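Local structure of lysine cyclodeaminase (Streptomyces pristinaespiralis, 5YU3) at residues G19-M24 with A183-V188; V128-L133 with H155-V160; G246-A251 with C267-A272. The protein catalyses the NAD-dependent cyclodeamination of L-lysine to L-pipecolate with release of ammonia, and also recognises L-ornithine and L-2,4-diaminobutyrate. All blocks are in the same frame, centred on the assembly; numbering follows the deposited sequence.

Interaction 1. Residues G19-M24 with A183-V188; sequences GRDELM and AAFTGV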
loop_
_atom_site.group_PDB
_atom_site.type_symbol
_atom_site.label_atom_id
_atom_site.label_comp_id
_atom_site.label_asym_id
_atom_site.label_seq_id
_atom_site.Cartn_x
_atom_site.Cartn_y
_atom_site.Cartn_z
ATOM N N GLY A 19 -12.420 -3.582 27.584
ATOM C CA GLY A 19 -13.834 -3.869 27.378
ATOM C C GLY A 19 -14.348 -3.282 26.080
ATOM O O GLY A 19 -13.902 -2.235 25.616
ATOM N N ARG A 20 -15.310 -3.986 25.481
ATOM C CA ARG A 20 -15.843 -3.563 24.181
ATOM C C ARG A 20 -16.486 -2.184 24.255
ATOM O O ARG A 20 -16.279 -1.345 23.368
ATOM C CB ARG A 20 -16.860 -4.571 23.663
ATOM C CG ARG A 20 -16.306 -5.954 23.395
ATOM C CD ARG A 20 -17.423 -6.889 22.943
ATOM N NE ARG A 20 -16.986 -8.285 22.865
ATOM C CZ ARG A 20 -17.815 -9.319 22.878
ATOM N NH1 ARG A 20 -19.121 -9.107 22.961
ATOM N NH2 ARG A 20 -17.342 -10.560 22.829
ATOM N N ASP A 21 -17.295 -1.935 25.290
ATOM C CA ASP A 21 -18.013 -0.663 25.366
ATOM C C ASP A 21 -17.043 0.502 25.471
ATOM O O ASP A 21 -17.152 1.498 24.738
ATOM C CB ASP A 21 -18.964 -0.648 26.565
ATOM C CG ASP A 21 -20.209 -1.496 26.356
ATOM O OD1 ASP A 21 -20.404 -2.062 25.261
ATOM O OD2 ASP A 21 -20.993 -1.609 27.329
ATOM N N GLU A 22 -16.086 0.401 26.392
ATOM C CA GLU A 22 -15.169 1.509 26.595
ATOM C C GLU A 22 -14.258 1.706 25.387
ATOM O O GLU A 22 -13.973 2.847 24.996
ATOM C CB GLU A 22 -14.344 1.280 27.859
ATOM C CG GLU A 22 -13.145 2.205 27.936
ATOM C CD GLU A 22 -13.520 3.636 28.250
ATOM O OE1 GLU A 22 -14.705 3.890 28.570
ATOM O OE2 GLU A 22 -12.624 4.512 28.184
ATOM N N LEU A 23 -13.802 0.611 24.772
ATOM C CA LEU A 23 -12.929 0.752 23.609
ATOM C C LEU A 23 -13.681 1.377 22.436
ATOM O O LEU A 23 -13.134 2.224 21.721
ATOM C CB LEU A 23 -12.348 -0.604 23.213
ATOM C CG LEU A 23 -11.342 -0.585 22.058
ATOM C CD1 LEU A 23 -10.074 0.196 22.422
ATOM C CD2 LEU A 23 -11.015 -2.013 21.638
ATOM N N MET A 24 -14.938 0.987 22.240
ATOM C CA MET A 24 -15.744 1.613 21.195
ATOM C C MET A 24 -15.973 3.092 21.496
ATOM O O MET A 24 -15.863 3.935 20.601
ATOM C CB MET A 24 -17.070 0.868 21.030
ATOM C CG MET A 24 -18.015 1.479 19.970
ATOM S SD MET A 24 -17.335 1.453 18.285
ATOM C CE MET A 24 -17.864 -0.141 17.698
ATOM N N ALA A 183 -25.341 -10.540 18.738
ATOM C CA ALA A 183 -25.736 -9.231 19.249
ATOM C C ALA A 183 -26.112 -9.235 20.725
ATOM O O ALA A 183 -26.302 -8.158 21.304
ATOM C CB ALA A 183 -26.940 -8.708 18.457
ATOM N N ALA A 184 -26.217 -10.415 21.339
ATOM C CA ALA A 184 -26.843 -10.536 22.657
ATOM C C ALA A 184 -26.212 -9.611 23.690
ATOM O O ALA A 184 -26.921 -9.009 24.512
ATOM C CB ALA A 184 -26.768 -11.991 23.130
ATOM N N PHE A 185 -24.882 -9.477 23.667
ATOM C CA PHE A 185 -24.188 -8.719 24.704
ATOM C C PHE A 185 -24.634 -7.267 24.763
ATOM O O PHE A 185 -24.507 -6.637 25.819
ATOM C CB PHE A 185 -22.662 -8.795 24.501
ATOM C CG PHE A 185 -22.125 -7.859 23.433
ATOM C CD1 PHE A 185 -22.094 -8.250 22.105
ATOM C CD2 PHE A 185 -21.631 -6.599 23.768
ATOM C CE1 PHE A 185 -21.595 -7.395 21.116
ATOM C CE2 PHE A 185 -21.136 -5.735 22.777
ATOM C CZ PHE A 185 -21.119 -6.144 21.459
ATOM N N THR A 186 -25.165 -6.723 23.656
ATOM C CA THR A 186 -25.578 -5.324 23.628
ATOM C C THR A 186 -26.860 -5.078 24.399
ATOM O O THR A 186 -27.152 -3.922 24.733
ATOM C CB THR A 186 -25.804 -4.853 22.190
ATOM O OG1 THR A 186 -26.913 -5.576 21.633
ATOM C CG2 THR A 186 -24.559 -5.100 21.338
ATOM N N GLY A 187 -27.645 -6.120 24.649
ATOM C CA GLY A 187 -28.921 -5.956 25.309
ATOM C C GLY A 187 -30.033 -5.425 24.427
ATOM O O GLY A 187 -31.132 -5.162 24.936
ATOM N N VAL A 188 -29.784 -5.236 23.134
ATOM C CA VAL A 188 -30.815 -4.774 22.205
ATOM C C VAL A 188 -31.522 -6.000 21.639
ATOM O O VAL A 188 -30.888 -6.861 21.019
ATOM C CB VAL A 188 -30.211 -3.912 21.083
ATOM C CG1 VAL A 188 -31.296 -3.490 20.087
ATOM C CG2 VAL A 188 -29.511 -2.692 21.654
#
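Arg20, in the first turn of helix 20-39, reaches over one face of the Phe185 ring. Its chain is extended from CG to NE. On the way Arg20 CD makes a CH-pi contact, 4.2 Å from the Phe185 centroid. Beyond it Arg20 CZ sits 4.5 Å from that centroid, almost on the ring normal, a cation-pi pair. The guanidinium stands on edge, its plane 79° from the ring. Its NH1 comes down to 3.2 Å from Phe185 CD1. Asp21 OD1 lies loosely at the ring edge, 4.5 Å from Phe185 CE2; its hydrogen bond goes to His155, whose ring meets Phe185 edge-to-face. Further along, Met24 packs on Tyr341 of the second subunit, as Arg20 also does.

The other face of Phe185 carries Thr186 CG2, over the ring centre. Thr186 OG1 accepts from Val188 N, an ST turn, and itself donates to Ala183 O. A serine in place of Phe185 would probably leave the Arg20 guanidinium without its pi partner and less restrained on that side. The contact ties helix 20-39 to the loop before strand 189-192 at the surface. Its chemistry implies attraction between a cation and a ring, with no direct hydrogen bond to fix the distance.

Interaction 2. Residues V128-L133 with H155-V160; sequences VASRLL and HALSLV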
loop_
_atom_site.group_PDB
_atom_site.type_symbol
_atom_site.label_atom_id
_atom_site.label_comp_id
_atom_site.label_asym_id
_atom_site.label_seq_id
_atom_site.Cartn_x
_atom_site.Cartn_y
_atom_site.Cartn_z
ATOM N N VAL A 128 -20.969 8.505 15.038
ATOM C CA VAL A 128 -20.749 9.948 14.926
ATOM C C VAL A 128 -21.816 10.583 14.042
ATOM O O VAL A 128 -22.395 11.627 14.385
ATOM C CB VAL A 128 -19.337 10.238 14.382
ATOM C CG1 VAL A 128 -19.160 11.732 14.100
ATOM C CG2 VAL A 128 -18.292 9.763 15.376
ATOM N N ALA A 129 -22.073 9.981 12.882
ATOM C CA ALA A 129 -23.056 10.551 11.958
ATOM C C ALA A 129 -24.462 10.487 12.530
ATOM O O ALA A 129 -25.260 11.410 12.328
ATOM C CB ALA A 129 -23.028 9.818 10.618
ATOM N N SER A 130 -24.792 9.387 13.214
ATOM C CA SER A 130 -26.156 9.208 13.702
ATOM C C SER A 130 -26.442 10.091 14.907
ATOM O O SER A 130 -27.588 10.507 15.112
ATOM C CB SER A 130 -26.407 7.742 14.040
ATOM O OG SER A 130 -26.255 6.908 12.907
ATOM N N ARG A 131 -25.427 10.390 15.717
ATOM C CA ARG A 131 -25.623 11.371 16.773
ATOM C C ARG A 131 -26.049 12.711 16.188
ATOM O O ARG A 131 -26.892 13.411 16.764
ATOM C CB ARG A 131 -24.337 11.511 17.591
ATOM C CG ARG A 131 -24.550 11.914 19.026
ATOM C CD ARG A 131 -23.342 11.492 19.844
ATOM N NE ARG A 131 -22.121 11.802 19.109
ATOM C CZ ARG A 131 -20.894 11.652 19.597
ATOM N NH1 ARG A 131 -20.722 11.180 20.834
ATOM N NH2 ARG A 131 -19.844 11.971 18.842
ATOM N N LEU A 132 -25.492 13.075 15.030
ATOM C CA LEU A 132 -25.825 14.347 14.398
ATOM C C LEU A 132 -27.174 14.318 13.685
ATOM O O LEU A 132 -27.857 15.349 13.630
ATOM C CB LEU A 132 -24.739 14.741 13.390
ATOM C CG LEU A 132 -23.437 15.338 13.947
ATOM C CD1 LEU A 132 -22.283 15.062 12.997
ATOM C CD2 LEU A 132 -23.584 16.830 14.191
ATOM N N LEU A 133 -27.568 13.173 13.113
ATOM C CA LEU A 133 -28.641 13.150 12.121
ATOM C C LEU A 133 -29.798 12.214 12.438
ATOM O O LEU A 133 -30.814 12.261 11.728
ATOM C CB LEU A 133 -28.070 12.774 10.739
ATOM C CG LEU A 133 -27.125 13.817 10.136
ATOM C CD1 LEU A 133 -26.430 13.290 8.885
ATOM C CD2 LEU A 133 -27.889 15.096 9.820
ATOM N N HIS A 155 -23.633 -2.325 17.876
ATOM C CA HIS A 155 -22.967 -2.018 19.136
ATOM C C HIS A 155 -22.722 -0.520 19.278
ATOM O O HIS A 155 -23.121 0.092 20.275
ATOM C CB HIS A 155 -21.656 -2.802 19.245
ATOM C CG HIS A 155 -20.909 -2.522 20.509
ATOM N ND1 HIS A 155 -19.532 -2.517 20.584
ATOM C CD2 HIS A 155 -21.358 -2.230 21.754
ATOM C CE1 HIS A 155 -19.167 -2.239 21.825
ATOM N NE2 HIS A 155 -20.255 -2.057 22.554
ATOM N N ALA A 156 -22.083 0.097 18.274
ATOM C CA ALA A 156 -21.795 1.530 18.354
ATOM C C ALA A 156 -23.072 2.356 18.497
ATOM O O ALA A 156 -23.138 3.282 19.310
ATOM C CB ALA A 156 -21.014 1.985 17.119
ATOM N N LEU A 157 -24.089 2.061 17.683
ATOM C CA LEU A 157 -25.304 2.868 17.746
ATOM C C LEU A 157 -25.999 2.717 19.092
ATOM O O LEU A 157 -26.570 3.689 19.603
ATOM C CB LEU A 157 -26.250 2.500 16.600
ATOM C CG LEU A 157 -25.670 2.903 15.240
ATOM C CD1 LEU A 157 -26.478 2.289 14.099
ATOM C CD2 LEU A 157 -25.588 4.419 15.114
ATOM N N SER A 158 -25.933 1.523 19.692
ATOM C CA SER A 158 -26.537 1.320 21.007
ATOM C C SER A 158 -25.847 2.137 22.095
ATOM O O SER A 158 -26.449 2.359 23.151
ATOM C CB SER A 158 -26.534 -0.171 21.380
ATOM O OG SER A 158 -25.253 -0.588 21.861
ATOM N N LEU A 159 -24.610 2.608 21.866
ATOM C CA LEU A 159 -23.953 3.444 22.862
ATOM C C LEU A 159 -24.309 4.912 22.732
ATOM O O LEU A 159 -24.062 5.675 23.673
ATOM C CB LEU A 159 -22.420 3.312 22.779
ATOM C CG LEU A 159 -21.868 1.891 22.891
ATOM C CD1 LEU A 159 -20.368 1.916 22.688
ATOM C CD2 LEU A 159 -22.210 1.253 24.237
ATOM N N VAL A 160 -24.849 5.342 21.591
ATOM C CA VAL A 160 -25.140 6.755 21.386
ATOM C C VAL A 160 -26.627 7.042 21.237
ATOM O O VAL A 160 -27.017 8.224 21.271
ATOM C CB VAL A 160 -24.363 7.318 20.175
ATOM C CG1 VAL A 160 -22.844 7.170 20.410
ATOM C CG2 VAL A 160 -24.767 6.603 18.913
#
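Ser130 and Leu157 make the closest side-chain contact between these two segments. Leu157 CD2 lies 3.4 Å from Ser130 OG and 3.6 Å from Ser130 CB, so one methyl branch touches both side-chain atoms. Leu157 CG is anti to the carbonyl carbon (chi1 -67°), and the branch swings in from a CB that does not itself point at Ser130. The second contact is looser and nearer the surface. Arg131 CD rests 4.3 Å from Val160 CB. Here the backbones also come close, with 6.5 Å between Arg131 CA and Val160 CA.

The helices belong to the Rossmann-type NAD-binding domain. Helix 115-133 leads into strand 140-144. Helix 148-160 then makes the beta-alpha-beta crossover from that strand to 165-169, after a glycine-rich turn that fits the GxGxxA pattern. Both pack on strand 229-232: Ala129 and Leu157 each touch Asn231.

The polar bonds run past the interface rather than across it. Ser130 OG is buried, yet it has two partners: it gives a hydrogen bond to Ser126 O in its own helix and is bonded to Asn231 ND2. Arg131 NH2 has a weak hydrogen bond to Thr32 OG1 on helix 20-39. Within the second helix, Ser158 OG donates to His155 O at 2.7 Å, tilted from the carbonyl plane. His155 ND1 is hydrogen-bonded to Tyr341 OH of the second subunit, and the two rings meet steeply.

Interaction 3. Residues G246-A251 with C267-A272; sequences GLLERA and CQQLSA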
loop_
_atom_site.group_PDB
_atom_site.type_symbol
_atom_site.label_atom_id
_atom_site.label_comp_id
_atom_site.label_asym_id
_atom_site.label_seq_id
_atom_site.Cartn_x
_atom_site.Cartn_y
_atom_site.Cartn_z
ATOM N N GLY A 246 -34.621 6.853 -5.673
ATOM C CA GLY A 246 -35.697 7.744 -5.257
ATOM C C GLY A 246 -35.549 8.200 -3.822
ATOM O O GLY A 246 -35.747 9.376 -3.508
ATOM N N LEU A 247 -35.174 7.276 -2.933
ATOM C CA LEU A 247 -34.890 7.625 -1.547
ATOM C C LEU A 247 -33.711 8.593 -1.449
ATOM O O LEU A 247 -33.779 9.609 -0.749
ATOM C CB LEU A 247 -34.611 6.339 -0.761
ATOM C CG LEU A 247 -34.688 6.306 0.757
ATOM C CD1 LEU A 247 -34.932 4.871 1.224
ATOM C CD2 LEU A 247 -33.396 6.845 1.360
ATOM N N LEU A 248 -32.614 8.282 -2.139
ATOM C CA LEU A 248 -31.426 9.132 -2.100
ATOM C C LEU A 248 -31.743 10.557 -2.543
ATOM O O LEU A 248 -31.262 11.531 -1.946
ATOM C CB LEU A 248 -30.356 8.527 -3.005
ATOM C CG LEU A 248 -28.896 8.329 -2.612
ATOM C CD1 LEU A 248 -28.720 7.865 -1.176
ATOM C CD2 LEU A 248 -28.316 7.307 -3.590
ATOM N N GLU A 249 -32.552 10.698 -3.595
ATOM C CA GLU A 249 -32.876 12.017 -4.119
ATOM C C GLU A 249 -33.719 12.831 -3.149
ATOM O O GLU A 249 -33.696 14.063 -3.216
ATOM C CB GLU A 249 -33.584 11.877 -5.469
ATOM C CG GLU A 249 -32.663 11.370 -6.571
ATOM C CD GLU A 249 -33.382 11.147 -7.897
ATOM O OE1 GLU A 249 -34.592 10.821 -7.886
ATOM O OE2 GLU A 249 -32.728 11.286 -8.953
ATOM N N ARG A 250 -34.445 12.180 -2.243
ATOM C CA ARG A 250 -35.207 12.900 -1.232
ATOM C C ARG A 250 -34.423 13.152 0.048
ATOM O O ARG A 250 -34.935 13.832 0.943
ATOM C CB ARG A 250 -36.485 12.130 -0.879
ATOM C CG ARG A 250 -37.521 12.095 -1.984
ATOM C CD ARG A 250 -38.828 11.495 -1.473
ATOM N NE ARG A 250 -38.729 10.053 -1.232
ATOM C CZ ARG A 250 -38.838 9.129 -2.186
ATOM N NH1 ARG A 250 -39.047 9.495 -3.444
ATOM N NH2 ARG A 250 -38.743 7.837 -1.887
ATOM N N ALA A 251 -33.210 12.620 0.165
ATOM C CA ALA A 251 -32.473 12.651 1.419
ATOM C C ALA A 251 -31.495 13.812 1.475
ATOM O O ALA A 251 -31.022 14.306 0.444
ATOM C CB ALA A 251 -31.693 11.347 1.631
ATOM N N CYS A 267 -23.209 7.886 -3.394
ATOM C CA CYS A 267 -23.141 9.098 -4.204
ATOM C C CYS A 267 -22.767 8.812 -5.653
ATOM O O CYS A 267 -22.861 9.720 -6.493
ATOM C CB CYS A 267 -22.160 10.085 -3.562
ATOM S SG CYS A 267 -22.842 10.866 -2.075
ATOM N N GLN A 268 -22.373 7.573 -5.974
ATOM C CA GLN A 268 -22.296 7.170 -7.374
ATOM C C GLN A 268 -23.582 7.475 -8.115
ATOM O O GLN A 268 -23.556 7.721 -9.324
ATOM C CB GLN A 268 -22.045 5.673 -7.503
ATOM C CG GLN A 268 -20.690 5.219 -7.111
ATOM C CD GLN A 268 -20.645 3.723 -7.118
ATOM O OE1 GLN A 268 -20.433 3.108 -8.165
ATOM N NE2 GLN A 268 -20.895 3.117 -5.956
ATOM N N GLN A 269 -24.717 7.429 -7.416
ATOM C CA GLN A 269 -26.019 7.625 -8.041
ATOM C C GLN A 269 -26.406 9.089 -8.162
ATOM O O GLN A 269 -27.414 9.391 -8.811
ATOM C CB GLN A 269 -27.117 6.903 -7.246
ATOM C CG GLN A 269 -26.838 5.440 -6.947
ATOM C CD GLN A 269 -28.083 4.705 -6.490
ATOM O OE1 GLN A 269 -29.037 4.545 -7.254
ATOM N NE2 GLN A 269 -28.083 4.253 -5.237
ATOM N N LEU A 270 -25.654 9.996 -7.552
ATOM C CA LEU A 270 -26.078 11.377 -7.396
ATOM C C LEU A 270 -25.214 12.311 -8.226
ATOM O O LEU A 270 -24.022 12.066 -8.434
ATOM C CB LEU A 270 -26.007 11.815 -5.933
ATOM C CG LEU A 270 -26.973 11.141 -4.964
ATOM C CD1 LEU A 270 -26.758 11.687 -3.577
ATOM C CD2 LEU A 270 -28.415 11.350 -5.430
ATOM N N SER A 271 -25.832 13.390 -8.697
ATOM C CA SER A 271 -25.061 14.480 -9.268
ATOM C C SER A 271 -24.232 15.124 -8.169
ATOM O O SER A 271 -24.699 15.294 -7.039
ATOM C CB SER A 271 -25.977 15.513 -9.915
ATOM O OG SER A 271 -25.205 16.589 -10.410
ATOM N N ALA A 272 -22.989 15.477 -8.501
ATOM C CA ALA A 272 -22.075 15.985 -7.489
ATOM C C ALA A 272 -22.556 17.286 -6.859
ATOM O O ALA A 272 -22.191 17.577 -5.716
ATOM C CB ALA A 272 -20.682 16.175 -8.092
#
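Leu248 projects from helix 245-250 into the angle between Gln269 and Leu270. The contact lies at one margin of the Rossmann-type domain. Helix 245-250 feeds the outermost strand, 252-255, and the chain returns through helix 258-264 to 267-272. Leu270 also touches Val253 of that strand.

The conformation of Leu248 is unusual. Its first torsion is -132°, well away from a staggered value. It leaves one methyl, CD2, against Gln269, with CG against Leu270. Leu248 CD2 packs across the Gln269 chain, 3.9 Å from Gln269 CB and 3.5 Å from Gln269 NE2. The two side chains cross at about a right angle. Gln269 has CG anti to the carbonyl carbon (chi1 -52°), and its chain is extended beyond CG. That shape sets the length of the chain, from CB to NE2, against the leucine methyl. The amide is held elsewhere: Gln269 NE2 is hydrogen-bonded to Leu243 O, just before the helix, and weakly to Glu266 OE1. The methyl therefore packs against an amide whose nitrogen is already engaged.

Leu270 crosses Leu248 obliquely. Its CB does not point at the helix, but the branched end comes nearer. Leu270 CD1 and Leu270 CG each lie 4.1 Å from Leu248 CG. The other branch, Leu270 CD2, reaches 4.2 Å from Leu248 CB. The same methyl meets the exposed Glu249 more loosely.

Both segments have polar partners nearby. Cys267 N is hydrogen-bonded to Asp300 OD2, from a residue of the sodium site. Arg250 NH2 makes a salt bridge to Asp221, and Gly246 O sits 3.3 Å above the plane of the Arg250 guanidinium, over its centre.

In the fold
Interactions 1 and 2 are neighbours, with centres 13 Å apart. They touch directly: Met24 packs on Leu159, and Asp21 meets His155. Helices 20-39 and 148-160 are thus joined, beside Tyr341 of the second subunit. Along the chain, both segments of interaction 2 fall between those of interaction 1. Interaction 3 comes later, about 22 Å from the centre of interaction 2 and 33 Å from that of interaction 1. It touches neither. The parallel seven-stranded sheet relates them: 183-188 precedes one outermost strand, 189-192, and 246-251 runs into the other, 252-255. Interactions 1 and 3 thus lie by opposite edges of that sheet, and interaction 1 also brings helix 20-39 against the NAD-binding domain.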